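Local coordinates for gamma-glutamyltranspeptidase (PDB 6J3A), which probably cleaves amide bonds of gamma-glutamyl or related compounds, or transfers the acyl group, as an LmbA-like homologue of gamma-glutamyltranspeptidase in the Ntn-hydrolase clan, at residues W276-V281 / Q505-Q510; V270-P275 / T484-L489. One frame throughout, in Å; residues are numbered along the deposited sequence.

Interaction 1: residues W276-V281 / Q505-Q510; sequences WSQGPV and QQDQWQ
Asp507 pushes its carboxylate between the side chains of Gln278 and Val281, against the turn that carries them. Its OD2 lies 3.4 Å from Gly279 CA and 3.3 Å from Gly279 O; two acceptors cannot bond to each other, and OD2 is satisfied instead, probably by a hydrogen bond with Thr484, while OD1 forms a salt bridge with Lys272. Gln278 runs alongside in the opposite direction, the two side chains sliding past one another so that Gln278 CG comes to 4.0 Å from Asp507 OD2. The amide and carboxylate planes are turned 56° apart. CG of Gln278 sits between the backbone N and the carbonyl carbon (chi1 68°), and from there the extended chain carries the amide to CB of Gln506, whose own side chain crosses it at about a right angle. In the alpha-beta-beta-alpha fold of Ntn hydrolases helices cover a pair of stacked beta-sheets, and here the contact joins the beginnings of two helices, 280-288 and 506-519. The first is introduced by an ST turn: Ser277 OG accepts from Gly279 N at 2.8 Å, a capping bond, and the same hydroxyl is bonded to Gly274 O. Val281 N then bonds to Gln278 O at 2.8 Å. From this helix Val281 meets Asp507 at its aliphatic base, CG1 lying 3.8 Å from Asp507 CB, while its side chain also touches Ala312 and Met313 of helix 299-319.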
loop_
_atom_site.group_PDB
_atom_site.type_symbol
_atom_site.label_atom_id
_atom_site.label_comp_id
_atom_site.label_asym_id
_atom_site.label_seq_id
_atom_site.Cartn_x
_atom_site.Cartn_y
_atom_site.Cartn_z
ATOM N N TRP A 276 18.402 -5.736 -28.659
ATOM C CA TRP A 276 17.444 -4.771 -29.247
ATOM C C TRP A 276 16.800 -3.853 -28.174
ATOM O O TRP A 276 16.247 -2.798 -28.501
ATOM C CB TRP A 276 16.354 -5.472 -30.090
ATOM C CG TRP A 276 15.595 -6.522 -29.348
ATOM C CD1 TRP A 276 15.869 -7.851 -29.334
ATOM C CD2 TRP A 276 14.456 -6.334 -28.493
ATOM N NE1 TRP A 276 14.978 -8.516 -28.520
ATOM C CE2 TRP A 276 14.099 -7.609 -27.992
ATOM C CE3 TRP A 276 13.698 -5.218 -28.104
ATOM C CZ2 TRP A 276 13.014 -7.803 -27.124
ATOM C CZ3 TRP A 276 12.612 -5.410 -27.230
ATOM C CH2 TRP A 276 12.283 -6.694 -26.757
ATOM N N SER A 277 16.836 -4.281 -26.912
ATOM C CA SER A 277 16.603 -3.400 -25.776
ATOM C C SER A 277 17.948 -3.006 -25.161
ATOM O O SER A 277 18.979 -3.546 -25.534
ATOM C CB SER A 277 15.738 -4.114 -24.738
ATOM O OG SER A 277 16.508 -5.043 -23.986
ATOM N N GLN A 278 17.934 -2.090 -24.198
ATOM C CA GLN A 278 19.117 -1.864 -23.344
ATOM C C GLN A 278 19.305 -2.958 -22.278
ATOM O O GLN A 278 20.267 -2.900 -21.498
ATOM C CB GLN A 278 19.060 -0.493 -22.648
ATOM C CG GLN A 278 17.974 -0.334 -21.575
ATOM C CD GLN A 278 18.131 0.917 -20.713
ATOM O OE1 GLN A 278 17.142 1.491 -20.271
ATOM N NE2 GLN A 278 19.371 1.328 -20.449
ATOM N N GLY A 279 18.385 -3.924 -22.224
ATOM C CA GLY A 279 18.351 -4.954 -21.178
ATOM C C GLY A 279 19.694 -5.505 -20.753
ATOM O O GLY A 279 20.040 -5.485 -19.560
ATOM N N PRO A 280 20.476 -5.983 -21.730
ATOM C CA PRO A 280 21.800 -6.528 -21.465
ATOM C C PRO A 280 22.817 -5.626 -20.761
ATOM O O PRO A 280 23.796 -6.150 -20.234
ATOM C CB PRO A 280 22.282 -6.899 -22.857
ATOM C CG PRO A 280 21.032 -7.307 -23.558
ATOM C CD PRO A 280 20.053 -6.266 -23.113
ATOM N N VAL A 281 22.588 -4.314 -20.721
ATOM C CA VAL A 281 23.516 -3.400 -20.059
ATOM C C VAL A 281 23.572 -3.612 -18.537
ATOM O O VAL A 281 24.597 -3.320 -17.908
ATOM C CB VAL A 281 23.223 -1.921 -20.422
ATOM C CG1 VAL A 281 22.164 -1.294 -19.521
ATOM C CG2 VAL A 281 24.503 -1.101 -20.361
ATOM N N GLN A 505 17.861 5.687 -17.015
ATOM C CA GLN A 505 18.063 5.290 -15.626
ATOM C C GLN A 505 17.523 3.887 -15.289
ATOM O O GLN A 505 17.910 3.335 -14.258
ATOM C CB GLN A 505 17.452 6.329 -14.679
ATOM C CG GLN A 505 18.061 7.725 -14.787
ATOM C CD GLN A 505 17.417 8.597 -15.864
ATOM O OE1 GLN A 505 16.338 9.150 -15.669
ATOM N NE2 GLN A 505 18.092 8.737 -17.000
ATOM N N GLN A 506 16.667 3.312 -16.147
ATOM C CA GLN A 506 15.978 2.033 -15.863
ATOM C C GLN A 506 16.894 0.916 -15.362
ATOM O O GLN A 506 16.670 0.369 -14.281
ATOM C CB GLN A 506 15.235 1.516 -17.098
ATOM C CG GLN A 506 13.935 2.228 -17.411
ATOM C CD GLN A 506 12.950 1.369 -18.185
ATOM O OE1 GLN A 506 12.195 1.875 -19.023
ATOM N NE2 GLN A 506 12.928 0.077 -17.893
ATOM N N ASP A 507 17.908 0.580 -16.159
ATOM C CA ASP A 507 18.873 -0.457 -15.778
ATOM C C ASP A 507 20.084 0.062 -14.990
ATOM O O ASP A 507 21.069 -0.665 -14.834
ATOM C CB ASP A 507 19.355 -1.250 -17.001
ATOM C CG ASP A 507 18.452 -2.421 -17.349
ATOM O OD1 ASP A 507 17.739 -2.953 -16.468
ATOM O OD2 ASP A 507 18.483 -2.821 -18.531
ATOM N N GLN A 508 20.033 1.304 -14.518
ATOM C CA GLN A 508 20.944 1.754 -13.467
ATOM C C GLN A 508 20.248 1.500 -12.130
ATOM O O GLN A 508 20.770 0.836 -11.221
ATOM C CB GLN A 508 21.276 3.240 -13.620
ATOM C CG GLN A 508 21.780 3.646 -14.998
ATOM C CD GLN A 508 22.323 5.069 -15.013
ATOM O OE1 GLN A 508 23.209 5.413 -14.220
ATOM N NE2 GLN A 508 21.792 5.910 -15.910
ATOM N N TRP A 509 19.038 2.025 -12.034
ATOM C CA TRP A 509 18.247 1.912 -10.828
ATOM C C TRP A 509 17.989 0.456 -10.471
ATOM O O TRP A 509 18.110 0.075 -9.310
ATOM C CB TRP A 509 16.927 2.667 -10.999
ATOM C CG TRP A 509 17.053 4.173 -10.971
ATOM C CD1 TRP A 509 18.046 4.929 -10.386
ATOM C CD2 TRP A 509 16.111 5.100 -11.506
ATOM N NE1 TRP A 509 17.788 6.272 -10.564
ATOM C CE2 TRP A 509 16.600 6.405 -11.235
ATOM C CE3 TRP A 509 14.894 4.957 -12.201
ATOM C CZ2 TRP A 509 15.921 7.551 -11.642
ATOM C CZ3 TRP A 509 14.214 6.093 -12.589
ATOM C CH2 TRP A 509 14.732 7.378 -12.316
ATOM N N GLN A 510 17.660 -0.344 -11.480
ATOM C CA GLN A 510 17.440 -1.773 -11.285
ATOM C C GLN A 510 18.696 -2.499 -10.826
ATOM O O GLN A 510 18.608 -3.375 -9.967
ATOM C CB GLN A 510 16.908 -2.435 -12.555
ATOM C CG GLN A 510 15.420 -2.283 -12.736
ATOM C CD GLN A 510 14.948 -2.762 -14.088
ATOM O OE1 GLN A 510 15.134 -2.080 -15.113
ATOM N NE2 GLN A 510 14.322 -3.939 -14.108
#

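Interaction 2: residues V270-P275 / T484-L489; sequences VCKAGP and TPSIAL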
loop_
_atom_site.group_PDB
_atom_site.type_symbol
_atom_site.label_atom_id
_atom_site.label_comp_id
_atom_site.label_asym_id
_atom_site.label_seq_id
_atom_site.Cartn_x
_atom_site.Cartn_y
_atom_site.Cartn_z
ATOM N N VAL A 270 20.156 -13.395 -13.636
ATOM C CA VAL A 270 19.264 -12.305 -14.021
ATOM C C VAL A 270 18.855 -12.494 -15.476
ATOM O O VAL A 270 19.704 -12.742 -16.318
ATOM C CB VAL A 270 19.924 -10.942 -13.851
ATOM C CG1 VAL A 270 18.900 -9.847 -14.115
ATOM C CG2 VAL A 270 20.482 -10.804 -12.441
ATOM N N CYS A 271 17.556 -12.376 -15.746
ATOM C CA CYS A 271 16.996 -12.462 -17.100
ATOM C C CYS A 271 16.534 -11.098 -17.585
ATOM O O CYS A 271 15.862 -10.371 -16.852
ATOM C CB CYS A 271 15.812 -13.432 -17.137
ATOM S SG CYS A 271 16.272 -15.101 -16.623
ATOM N N LYS A 272 16.878 -10.787 -18.834
ATOM C CA LYS A 272 16.546 -9.512 -19.477
ATOM C C LYS A 272 16.114 -9.730 -20.909
ATOM O O LYS A 272 16.244 -10.822 -21.440
ATOM C CB LYS A 272 17.773 -8.596 -19.482
ATOM C CG LYS A 272 18.376 -8.309 -18.112
ATOM C CD LYS A 272 17.442 -7.499 -17.214
ATOM C CE LYS A 272 17.409 -6.032 -17.611
ATOM N NZ LYS A 272 16.248 -5.299 -17.037
ATOM N N ALA A 273 15.617 -8.674 -21.536
ATOM C CA ALA A 273 15.342 -8.692 -22.978
ATOM C C ALA A 273 16.640 -8.563 -23.746
ATOM O O ALA A 273 17.580 -7.933 -23.268
ATOM C CB ALA A 273 14.402 -7.562 -23.362
ATOM N N GLY A 274 16.674 -9.153 -24.940
ATOM C CA GLY A 274 17.845 -9.106 -25.830
ATOM C C GLY A 274 18.317 -7.712 -26.207
ATOM O O GLY A 274 17.611 -6.731 -25.969
ATOM N N PRO A 275 19.497 -7.611 -26.848
ATOM C CA PRO A 275 20.175 -6.311 -27.054
ATOM C C PRO A 275 19.510 -5.332 -28.031
ATOM O O PRO A 275 20.011 -4.215 -28.200
ATOM C CB PRO A 275 21.566 -6.712 -27.549
ATOM C CG PRO A 275 21.366 -8.044 -28.191
ATOM C CD PRO A 275 20.096 -8.672 -27.675
ATOM N N THR A 484 12.995 -2.213 -20.253
ATOM C CA THR A 484 13.827 -3.296 -19.789
ATOM C C THR A 484 13.370 -3.891 -18.456
ATOM O O THR A 484 13.930 -3.586 -17.394
ATOM C CB THR A 484 15.308 -2.866 -19.740
ATOM O OG1 THR A 484 16.084 -3.936 -19.202
ATOM C CG2 THR A 484 15.521 -1.581 -18.921
ATOM N N PRO A 485 12.370 -4.785 -18.509
ATOM C CA PRO A 485 11.987 -5.507 -17.292
ATOM C C PRO A 485 13.022 -6.565 -16.899
ATOM O O PRO A 485 13.915 -6.887 -17.690
ATOM C CB PRO A 485 10.649 -6.161 -17.666
ATOM C CG PRO A 485 10.671 -6.279 -19.147
ATOM C CD PRO A 485 11.614 -5.240 -19.689
ATOM N N SER A 486 12.874 -7.110 -15.696
ATOM C CA SER A 486 13.803 -8.106 -15.154
ATOM C C SER A 486 13.065 -9.257 -14.506
ATOM O O SER A 486 11.971 -9.085 -13.949
ATOM C CB SER A 486 14.714 -7.487 -14.092
ATOM O OG SER A 486 15.321 -6.295 -14.557
ATOM N N ILE A 487 13.668 -10.433 -14.602
ATOM C CA ILE A 487 13.315 -11.565 -13.763
ATOM C C ILE A 487 14.617 -12.134 -13.198
ATOM O O ILE A 487 15.590 -12.313 -13.923
ATOM C CB ILE A 487 12.482 -12.623 -14.529
ATOM C CG1 ILE A 487 11.051 -12.109 -14.717
ATOM C CG2 ILE A 487 12.468 -13.951 -13.771
ATOM C CD1 ILE A 487 10.082 -13.084 -15.358
ATOM N N ALA A 488 14.638 -12.406 -11.898
ATOM C CA ALA A 488 15.828 -12.977 -11.259
ATOM C C ALA A 488 15.562 -14.388 -10.793
ATOM O O ALA A 488 14.524 -14.669 -10.209
ATOM C CB ALA A 488 16.305 -12.122 -10.097
ATOM N N LEU A 489 16.511 -15.269 -11.093
ATOM C CA LEU A 489 16.534 -16.631 -10.583
ATOM C C LEU A 489 17.533 -16.743 -9.430
ATOM O O LEU A 489 18.521 -16.001 -9.373
ATOM C CB LEU A 489 16.913 -17.618 -11.692
ATOM C CG LEU A 489 16.360 -17.387 -13.104
ATOM C CD1 LEU A 489 16.754 -18.519 -14.039
ATOM C CD2 LEU A 489 14.850 -17.263 -13.075
HETATM O O HOH W 1 14.872 -6.189 -20.197
#
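Lys272 NZ is gripped by three successive residues, Thr484 to Ser486. It donates to Thr484 OG1 at 2.6 Å and to Ser486 OG at 2.8 Å, and it also bonds to Pro485 O at 2.9 Å, standing above that carbonyl's plane, 72° out of it. A weak bond to Thr484 O adds to the set. The chain bends twice, at chi2 (-66°) and chi3 (-76°), bringing CD and then CE in toward Thr484 to Ser486. A salt bridge to Asp507 probably offsets the buried charge, and an alanine in place of Lys272 would probably leave that carboxylate without its countercharge and take a donor from Pro485 O and the Ser486 hydroxyl. Beside the ammonium group a water accepts from Ala273 N and donates to both Thr484 OG1 and Pro485 O, joining the two segments just beyond the strands, where direct pairing has ended. Strands 268-272 and 486-490 are antiparallel neighbours in the beta sandwich of the Ntn-hydrolase fold. Cys271 and Ile487 form a hydrogen-bonded pair, Cys271 N to Ile487 O at 2.7 Å and Ile487 N to Cys271 O at 3.1 Å; Val270 and Ala488 form the next, non-hydrogen-bonded one. On the face bearing Cys271 and Ile487, Cys271 SG rests 4.2 Å from Leu489 CG. The opposite face, with Val270 and Ala488, packs against Phe514 of helix 506-519.

The centres of the two contacts are about 9 Å apart, and their segments alternate along the chain: 270-275 runs straight into 276-281, whereas strand 493-499, the other neighbour of 486-490, comes between 484-489 and 505-510. Each sequence region supplies a strand to interaction 2 and, further along, the start of a helix to interaction 1, so that the two regions meet twice, once in the sheet and once at the helix starts, though more than 200 residues separate them in sequence. Asp507 is the residue common to both sites, and through it a polar network ties helix 506-519 to the end of strand 268-272 and the loop leading into strand 486-490 in the buried interior.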